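Local coordinates for fructosyl amine:oxygen oxidoreductase (Neosartorya fumigata, PDB 4WCT), which probably oxidises fructosyl amines (Amadori products) with bound FAD and molecular oxygen, releasing the amine in a deglycation reaction, at residues Tyr305-Leu309 with Lys319-Phe323; Lys325-Glu331 with Gln451-Glu457. One frame throughout, in Å; residues are numbered along the deposited sequence.

Interaction 1. Residues Tyr305-Leu309 with Lys319-Phe323; sequences YCNFL and KSVPF
Asn-307 meets Val-321 twice, once through its backbone and once through its side chain. Val-321 N donates to Asn-307 O at 3.0 Å, and Asn-307 ND2 returns a bond to Val-321 O at 2.9 Å. The second bond lies in the carbonyl plane and only 8° out of the plane of the amide, which fixes how the amide is turned. With CG anti to the backbone N (chi1 -178°), the Asn-307 side chain reaches across to the chain just past strand 318-320 and meets the ring of Phe-323 at about a right angle, the two planes 73° apart and ND2 3.8 Å from CD1. Ser-320 OG accepts a nearly straight bond from Asn-307 N at 2.9 Å and also touches Cys-306 CB. Farther along, Lys-319 and Leu-309 form a hydrogen-bonded antiparallel pair: Lys-319 N to Leu-309 O is 2.8 Å, whereas Leu-309 N, 3.2 Å from Lys-319 O, approaches from above the carbonyl plane. Cys-306 CB sits over one face of the Phe-308 ring.

In the second shell, Gln-445 NE2 binds Asn-307 OD1, and Ser-320 OG is also bonded to Pro-254 O. Trp-359 packs against Asn-307 and Ser-320. The arrangement is an antiparallel beta hairpin in which the short strand 318-320 lies along strand 295-310 of the large mixed sheet, extended past its last bridge by the two Asn-307 to Val-321 bonds.

Interaction 2. Residues Lys325-Glu331 with Gln451-Glu457; sequences KHQIPLE and QWTKIGE
Gln-327 and Trp-452 are the two side chains around which residues 325-331, leading into helix 330-343, are joined by a single beta bridge, Pro-329 with Trp-452, to the C-terminal loop 451-457, which ends in a type II turn from Lys-454 to Glu-457. Gln-327 CB lies 3.2 Å from Thr-453 OG1. Its CG passes Thr-453 O, and a bend at chi2 (-61°) swings the amide along the loop toward Ile-455. There OE1 takes two donors: Thr-453 OG1 at 2.7 Å, on an in-plane lone pair, and Ile-455 N at 3.0 Å, tilted from the plane. NE2 gives one hydrogen to Ile-455 O, only 1° out of the amide plane, and another to a water that in turn donates to Glu-457 OE2. The amide is thus gripped at both ends, its rotation set by the loop backbone at Ile-455 and by the Thr-453 hydroxyl. Thr-453 OG1 accepts from Ile-328 N, and Thr-453 N donates to Ile-328 O at 2.8 Å.

The indole of Trp-452 lies between two residues of the other segment. Pro-329 CG covers one face and the aliphatic chain of Lys-325 the opposite one, CD standing 3.6 Å over the six-membered ring; Phe-323 and Ile-357 also touch Trp-452. A bend at chi4 lifts Lys-325 NZ off the face, 4.9 Å from the five-membered ring's centroid and 10° off its normal, a cation-pi contact.

Overall arrangement
Interactions 1 and 2 follow one another along the chain, with centres about 18 Å apart. The 319-323 segment runs out of strand 318-320 toward 325-331, which enters helix 330-343, so the two contacts share one continuous connection. Phe-323 packs on Trp-452, and Tyr-305 OH meets Glu-331 OE2 in a probable hydrogen bond and touches Pro-329, joining the hairpin to the start of the helix. The C-terminal part of the chain serves both: Gln-445 binds Asn-307 of interaction 1, and 451-457 forms half of interaction 2. Strands 253-263 and 352-362 of the large mixed sheet touch both contacts. Val-321 and Ile-328 have side chains about 10 and 9 Å from FAD, so this connection runs near the cofactor.

Interaction 1. Residues Tyr305-Leu309 with Lys319-Phe323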
ATOM      1  N   TYR A 305       3.927  -1.272 -13.182  1.00  8.61           N
ATOM      2  CA  TYR A 305       3.547  -2.236 -14.194  1.00  7.31           C
ATOM      3  C   TYR A 305       2.050  -2.560 -14.105  1.00  8.43           C
ATOM      4  O   TYR A 305       1.501  -2.871 -13.031  1.00  8.45           O
ATOM      5  CB  TYR A 305       4.308  -3.542 -13.967  1.00  8.51           C
ATOM      6  CG  TYR A 305       5.785  -3.507 -14.229  1.00  8.20           C
ATOM      7  CD1 TYR A 305       6.295  -3.821 -15.482  1.00  8.81           C
ATOM      8  CD2 TYR A 305       6.678  -3.260 -13.195  1.00 10.52           C
ATOM      9  CE1 TYR A 305       7.664  -3.893 -15.700  1.00 10.36           C
ATOM     10  CE2 TYR A 305       8.037  -3.266 -13.416  1.00  8.92           C
ATOM     11  CZ  TYR A 305       8.521  -3.559 -14.677  1.00  9.69           C
ATOM     12  OH  TYR A 305       9.896  -3.591 -14.880  1.00  9.99           O
ATOM     13  N   CYS A 306       1.379  -2.536 -15.235  1.00  8.83           N
ATOM     14  CA  CYS A 306       0.056  -3.142 -15.322  1.00  9.49           C
ATOM     15  C   CYS A 306       0.154  -4.419 -16.141  1.00 11.17           C
ATOM     16  O   CYS A 306       1.222  -4.773 -16.669  1.00 12.47           O
ATOM     17  CB  CYS A 306      -0.935  -2.155 -15.964  1.00  9.36           C
ATOM     18  SG  CYS A 306      -1.228  -0.645 -15.052  1.00 11.17           S
ATOM     19  N   ASN A 307      -0.913  -5.214 -16.107  1.00 10.00           N
ATOM     20  CA  ASN A 307      -0.952  -6.447 -16.895  1.00 10.73           C
ATOM     21  C   ASN A 307      -2.190  -6.395 -17.779  1.00 12.29           C
ATOM     22  O   ASN A 307      -3.286  -6.766 -17.353  1.00 10.90           O
ATOM     23  CB  ASN A 307      -0.988  -7.672 -15.989  1.00 10.23           C
ATOM     24  CG  ASN A 307      -0.970  -8.952 -16.764  1.00 10.49           C
ATOM     25  OD1 ASN A 307      -0.183  -9.103 -17.696  1.00 12.79           O
ATOM     26  ND2 ASN A 307      -1.840  -9.883 -16.405  1.00 10.41           N
ATOM     27  N   PHE A 308      -2.044  -5.730 -18.923  1.00  9.46           N
ATOM     28  CA  PHE A 308      -3.188  -5.258 -19.699  1.00  9.54           C
ATOM     29  C   PHE A 308      -3.756  -6.384 -20.569  1.00 10.89           C
ATOM     30  O   PHE A 308      -3.058  -6.939 -21.419  1.00 11.99           O
ATOM     31  CB  PHE A 308      -2.809  -4.086 -20.586  1.00  9.70           C
ATOM     32  CG  PHE A 308      -2.596  -2.794 -19.854  1.00  9.81           C
ATOM     33  CD1 PHE A 308      -3.585  -2.258 -19.040  1.00  9.93           C
ATOM     34  CD2 PHE A 308      -1.426  -2.091 -20.008  1.00 11.41           C
ATOM     35  CE1 PHE A 308      -3.393  -1.091 -18.352  1.00 10.56           C
ATOM     36  CE2 PHE A 308      -1.260  -0.847 -19.379  1.00  9.94           C
ATOM     37  CZ  PHE A 308      -2.227  -0.358 -18.550  1.00 10.16           C
ATOM     38  N   LEU A 309      -4.948  -6.827 -20.227  1.00 11.58           N
ATOM     39  CA  LEU A 309      -5.663  -7.832 -21.018  1.00 11.77           C
ATOM     40  C   LEU A 309      -7.033  -7.296 -21.438  1.00 10.67           C
ATOM     41  O   LEU A 309      -7.535  -6.319 -20.889  1.00 10.97           O
ATOM     42  CB  LEU A 309      -5.815  -9.120 -20.175  1.00 11.49           C
ATOM     43  CG  LEU A 309      -4.488  -9.831 -19.871  1.00 13.62           C
ATOM     44  CD1 LEU A 309      -4.700 -10.901 -18.821  1.00 19.99           C
ATOM     45  CD2 LEU A 309      -3.958 -10.435 -21.156  1.00 17.03           C
ATOM     46  N   LYS A 319      -8.081  -3.977 -19.441  1.00 11.42           N
ATOM     47  CA  LYS A 319      -8.239  -3.954 -18.000  1.00 12.47           C
ATOM     48  C   LYS A 319      -7.029  -4.723 -17.422  1.00 11.81           C
ATOM     49  O   LYS A 319      -6.809  -5.883 -17.757  1.00 12.29           O
ATOM     50  CB  LYS A 319      -9.543  -4.668 -17.625  1.00 13.93           C
ATOM     51  CG  LYS A 319      -9.963  -4.551 -16.166  1.00 15.01           C
ATOM     52  CD  LYS A 319     -11.427  -4.944 -15.934  1.00 16.83           C
ATOM     53  CE  LYS A 319     -11.798  -4.764 -14.465  1.00 16.30           C
ATOM     54  NZ  LYS A 319     -13.108  -5.323 -14.061  1.00 20.90           N
ATOM     55  N   SER A 320      -6.343  -4.105 -16.459  1.00 10.78           N
ATOM     56  CA  SER A 320      -5.176  -4.705 -15.814  1.00  9.44           C
ATOM     57  C   SER A 320      -5.564  -5.772 -14.774  1.00 11.99           C
ATOM     58  O   SER A 320      -6.375  -5.511 -13.882  1.00 10.21           O
ATOM     59  CB  SER A 320      -4.368  -3.604 -15.122  1.00 11.36           C
ATOM     60  OG  SER A 320      -3.166  -4.153 -14.562  1.00 11.13           O
ATOM     61  N   VAL A 321      -4.999  -6.964 -14.915  1.00 10.64           N
ATOM     62  CA  VAL A 321      -5.319  -8.100 -14.054  1.00 10.75           C
ATOM     63  C   VAL A 321      -4.069  -8.545 -13.315  1.00  9.15           C
ATOM     64  O   VAL A 321      -3.120  -9.030 -13.921  1.00 11.05           O
ATOM     65  CB  VAL A 321      -5.848  -9.301 -14.862  1.00 14.44           C
ATOM     66  CG1 VAL A 321      -6.254 -10.411 -13.896  1.00 18.29           C
ATOM     67  CG2 VAL A 321      -7.033  -8.834 -15.695  1.00 16.31           C
ATOM     68  N   PRO A 322      -4.122  -8.547 -11.986  1.00 10.08           N
ATOM     69  CA  PRO A 322      -2.962  -9.041 -11.237  1.00 10.52           C
ATOM     70  C   PRO A 322      -2.675 -10.501 -11.433  1.00 11.36           C
ATOM     71  O   PRO A 322      -3.588 -11.300 -11.672  1.00 12.46           O
ATOM     72  CB  PRO A 322      -3.340  -8.782  -9.769  1.00 10.46           C
ATOM     73  CG  PRO A 322      -4.393  -7.721  -9.822  1.00 11.99           C
ATOM     74  CD  PRO A 322      -5.142  -7.952 -11.112  1.00 11.02           C
ATOM     75  N   PHE A 323      -1.416 -10.858 -11.208  1.00  9.18           N
ATOM     76  CA  PHE A 323      -0.980 -12.219 -10.998  1.00  9.62           C
ATOM     77  C   PHE A 323       0.171 -12.208  -9.992  1.00 10.19           C
ATOM     78  O   PHE A 323       0.884 -11.205  -9.866  1.00 10.40           O
ATOM     79  CB  PHE A 323      -0.508 -12.850 -12.305  1.00 10.54           C
ATOM     80  CG  PHE A 323       0.682 -12.171 -12.914  1.00 10.12           C
ATOM     81  CD1 PHE A 323       0.540 -11.087 -13.757  1.00 12.27           C
ATOM     82  CD2 PHE A 323       1.940 -12.623 -12.655  1.00 11.36           C
ATOM     83  CE1 PHE A 323       1.648 -10.521 -14.374  1.00 12.03           C
ATOM     84  CE2 PHE A 323       3.053 -12.043 -13.227  1.00 12.53           C
ATOM     85  CZ  PHE A 323       2.911 -10.941 -14.045  1.00 12.58           C
TER

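Interaction 2. Residues Lys325-Glu331 with Gln451-Glu457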
ATOM      1  N   LYS A 325       3.876 -13.360  -8.396  1.00  8.35           N
ATOM      2  CA  LYS A 325       5.177 -13.893  -8.773  1.00  9.08           C
ATOM      3  C   LYS A 325       6.244 -13.463  -7.782  1.00  9.12           C
ATOM      4  O   LYS A 325       6.350 -12.259  -7.464  1.00  9.73           O
ATOM      5  CB  LYS A 325       5.575 -13.431 -10.179  1.00 10.87           C
ATOM      6  CG  LYS A 325       6.687 -14.246 -10.798  1.00 13.42           C
ATOM      7  CD  LYS A 325       6.682 -14.133 -12.310  1.00 14.83           C
ATOM      8  CE  LYS A 325       7.867 -14.841 -12.921  1.00 19.46           C
ATOM      9  NZ  LYS A 325       7.630 -16.279 -13.162  1.00 30.79           N
ATOM     10  N   HIS A 326       6.998 -14.455  -7.291  1.00  9.42           N
ATOM     11  CA  HIS A 326       8.158 -14.243  -6.444  1.00  9.92           C
ATOM     12  C   HIS A 326       9.459 -14.122  -7.239  1.00 11.20           C
ATOM     13  O   HIS A 326      10.425 -14.847  -7.003  1.00 10.39           O
ATOM     14  CB  HIS A 326       8.259 -15.336  -5.406  1.00 11.00           C
ATOM     15  CG  HIS A 326       7.274 -15.172  -4.297  1.00 14.55           C
ATOM     16  ND1 HIS A 326       7.392 -15.858  -3.105  1.00 14.60           N
ATOM     17  CD2 HIS A 326       6.337 -14.216  -4.086  1.00 14.24           C
ATOM     18  CE1 HIS A 326       6.479 -15.407  -2.256  1.00 16.25           C
ATOM     19  NE2 HIS A 326       5.776 -14.466  -2.861  1.00 14.58           N
ATOM     20  N   GLN A 327       9.379 -13.322  -8.288  1.00  9.51           N
ATOM     21  CA  GLN A 327      10.552 -12.801  -9.010  1.00  9.39           C
ATOM     22  C   GLN A 327      10.195 -11.384  -9.435  1.00  8.90           C
ATOM     23  O   GLN A 327       9.042 -10.984  -9.330  1.00  8.77           O
ATOM     24  CB  GLN A 327      10.840 -13.637 -10.284  1.00  9.52           C
ATOM     25  CG  GLN A 327      11.110 -15.136 -10.103  1.00 10.75           C
ATOM     26  CD  GLN A 327      12.313 -15.497  -9.260  1.00 10.78           C
ATOM     27  OE1 GLN A 327      13.185 -14.677  -8.968  1.00 10.30           O
ATOM     28  NE2 GLN A 327      12.382 -16.787  -8.884  1.00 13.12           N
ATOM     29  N   ILE A 328      11.164 -10.639  -9.973  1.00  8.69           N
ATOM     30  CA  ILE A 328      10.893  -9.343 -10.579  1.00  8.27           C
ATOM     31  C   ILE A 328      11.543  -9.278 -11.950  1.00  8.61           C
ATOM     32  O   ILE A 328      12.440 -10.101 -12.250  1.00  9.25           O
ATOM     33  CB  ILE A 328      11.382  -8.137  -9.718  1.00  8.70           C
ATOM     34  CG1 ILE A 328      12.901  -8.173  -9.521  1.00  9.27           C
ATOM     35  CG2 ILE A 328      10.585  -8.093  -8.402  1.00  8.92           C
ATOM     36  CD1 ILE A 328      13.432  -7.024  -8.684  1.00 10.26           C
ATOM     37  N   PRO A 329      11.049  -8.378 -12.806  1.00  8.29           N
ATOM     38  CA  PRO A 329      11.741  -8.286 -14.082  1.00  8.94           C
ATOM     39  C   PRO A 329      13.215  -7.942 -13.910  1.00  8.65           C
ATOM     40  O   PRO A 329      13.597  -7.170 -13.028  1.00  8.94           O
ATOM     41  CB  PRO A 329      10.972  -7.189 -14.829  1.00  9.28           C
ATOM     42  CG  PRO A 329       9.595  -7.252 -14.244  1.00 10.48           C
ATOM     43  CD  PRO A 329       9.850  -7.515 -12.780  1.00  8.79           C
ATOM     44  N   LEU A 330      14.038  -8.474 -14.799  1.00  9.17           N
ATOM     45  CA  LEU A 330      15.472  -8.182 -14.766  1.00  8.92           C
ATOM     46  C   LEU A 330      15.720  -6.679 -14.819  1.00  7.90           C
ATOM     47  O   LEU A 330      16.729  -6.192 -14.274  1.00  9.50           O
ATOM     48  CB  LEU A 330      16.173  -8.896 -15.909  1.00  8.96           C
ATOM     49  CG  LEU A 330      16.232 -10.428 -15.773  1.00  9.61           C
ATOM     50  CD1 LEU A 330      16.765 -11.044 -17.052  1.00 11.40           C
ATOM     51  CD2 LEU A 330      17.074 -10.854 -14.586  1.00 10.30           C
ATOM     52  N   GLU A 331      14.913  -5.956 -15.598  1.00  7.74           N
ATOM     53  CA  GLU A 331      15.094  -4.498 -15.687  1.00  9.36           C
ATOM     54  C   GLU A 331      14.827  -3.803 -14.327  1.00 10.83           C
ATOM     55  O   GLU A 331      15.419  -2.759 -14.044  1.00  7.95           O
ATOM     56  CB  GLU A 331      14.241  -3.881 -16.821  1.00 11.57           C
ATOM     57  CG  GLU A 331      12.763  -3.881 -16.478  1.00 13.02           C
ATOM     58  CD  GLU A 331      11.813  -4.282 -17.575  1.00 29.71           C
ATOM     59  OE1 GLU A 331      12.001  -3.907 -18.769  1.00 28.87           O
ATOM     60  OE2 GLU A 331      10.706  -4.698 -17.196  1.00 27.20           O
ATOM     61  N   GLN A 451      12.775 -13.010 -18.946  1.00 11.20           N
ATOM     62  CA  GLN A 451      13.204 -11.667 -18.598  0.50 11.43           C
ATOM     63  C   GLN A 451      13.004 -11.396 -17.093  1.00 11.03           C
ATOM     64  O   GLN A 451      12.899 -10.238 -16.702  1.00 11.54           O
ATOM     65  CB  GLN A 451      12.361 -10.668 -19.403  0.50 12.41           C
ATOM     66  CG  GLN A 451      12.655  -9.190 -19.170  0.50 12.65           C
ATOM     67  CD  GLN A 451      14.046  -8.800 -19.580  0.50 14.38           C
ATOM     68  OE1 GLN A 451      14.722  -9.541 -20.306  0.50 16.54           O
ATOM     69  NE2 GLN A 451      14.516  -7.648 -19.079  0.50 15.55           N
ATOM     70  N   TRP A 452      12.931 -12.446 -16.279  1.00 10.18           N
ATOM     71  CA  TRP A 452      12.697 -12.302 -14.833  1.00  9.54           C
ATOM     72  C   TRP A 452      13.927 -12.778 -14.059  1.00  9.55           C
ATOM     73  O   TRP A 452      14.722 -13.588 -14.554  1.00  9.80           O
ATOM     74  CB  TRP A 452      11.476 -13.126 -14.429  1.00 10.44           C
ATOM     75  CG  TRP A 452      10.218 -12.642 -14.989  1.00  9.00           C
ATOM     76  CD1 TRP A 452       9.732 -12.873 -16.247  1.00 11.59           C
ATOM     77  CD2 TRP A 452       9.238 -11.847 -14.322  1.00  9.33           C
ATOM     78  NE1 TRP A 452       8.493 -12.313 -16.384  1.00 12.24           N
ATOM     79  CE2 TRP A 452       8.159 -11.676 -15.218  1.00 10.05           C
ATOM     80  CE3 TRP A 452       9.099 -11.366 -13.015  1.00  8.21           C
ATOM     81  CZ2 TRP A 452       6.991 -11.005 -14.855  1.00  9.51           C
ATOM     82  CZ3 TRP A 452       7.951 -10.718 -12.669  1.00  9.71           C
ATOM     83  CH2 TRP A 452       6.906 -10.535 -13.573  1.00  8.93           C
ATOM     84  N   THR A 453      14.062 -12.324 -12.809  1.00 10.13           N
ATOM     85  CA  THR A 453      15.018 -12.916 -11.899  1.00  9.66           C
ATOM     86  C   THR A 453      14.726 -14.415 -11.743  1.00 11.43           C
ATOM     87  O   THR A 453      13.612 -14.896 -12.039  1.00 11.25           O
ATOM     88  CB  THR A 453      15.018 -12.209 -10.519  1.00 10.31           C
ATOM     89  OG1 THR A 453      13.696 -12.213  -9.959  1.00 10.08           O
ATOM     90  CG2 THR A 453      15.486 -10.755 -10.657  1.00  9.29           C
ATOM     91  N   LYS A 454      15.759 -15.132 -11.313  1.00 12.46           N
ATOM     92  CA  LYS A 454      15.735 -16.590 -11.212  1.00 14.08           C
ATOM     93  C   LYS A 454      16.241 -17.006  -9.843  1.00 15.41           C
ATOM     94  O   LYS A 454      16.874 -18.047  -9.675  1.00 16.16           O
ATOM     95  CB  LYS A 454      16.532 -17.206 -12.377  1.00 15.31           C
ATOM     96  CG  LYS A 454      15.830 -16.957 -13.708  1.00 18.55           C
ATOM     97  CD  LYS A 454      16.784 -17.015 -14.909  1.00 26.80           C
ATOM     98  CE  LYS A 454      16.070 -16.567 -16.197  1.00 27.50           C
ATOM     99  NZ  LYS A 454      16.152 -15.084 -16.440  1.00 20.58           N
ATOM    100  N   ILE A 455      15.737 -16.306  -8.832  1.00 13.02           N
ATOM    101  CA  ILE A 455      16.128 -16.577  -7.469  1.00 13.38           C
ATOM    102  C   ILE A 455      15.578 -17.931  -7.065  1.00 16.33           C
ATOM    103  O   ILE A 455      14.405 -18.197  -7.240  1.00 14.81           O
ATOM    104  CB  ILE A 455      15.611 -15.482  -6.503  1.00 13.11           C
ATOM    105  CG1 ILE A 455      16.212 -14.124  -6.895  1.00 13.23           C
ATOM    106  CG2 ILE A 455      16.001 -15.814  -5.061  1.00 15.01           C
ATOM    107  CD1 ILE A 455      15.396 -12.946  -6.406  1.00 15.41           C
ATOM    108  N   GLY A 456      16.458 -18.782  -6.532  1.00 19.41           N
ATOM    109  CA  GLY A 456      16.050 -20.110  -6.065  1.00 21.94           C
ATOM    110  C   GLY A 456      15.816 -21.131  -7.187  1.00 32.98           C
ATOM    111  O   GLY A 456      15.374 -22.243  -6.921  1.00 35.93           O
ATOM    112  N   GLU A 457      16.048 -20.754  -8.445  1.00 28.59           N
ATOM    113  CA  GLU A 457      15.886 -21.690  -9.559  1.00 38.97           C
ATOM    114  C   GLU A 457      17.192 -22.452  -9.821  1.00 45.80           C
ATOM    115  O   GLU A 457      18.199 -22.221  -9.154  1.00 47.19           O
ATOM    116  CB  GLU A 457      15.487 -20.956 -10.833  1.00 38.39           C
ATOM    117  CG  GLU A 457      14.087 -20.360 -10.826  1.00 38.05           C
ATOM    118  CD  GLU A 457      13.744 -19.736 -12.163  1.00 45.24           C
ATOM    119  OE1 GLU A 457      14.527 -19.925 -13.124  1.00 45.11           O
ATOM    120  OE2 GLU A 457      12.719 -19.032 -12.250  1.00 40.64           O
TER
HETATM  121  O   HOH W   1      10.939 -18.884 -10.350  1.00 36.02           O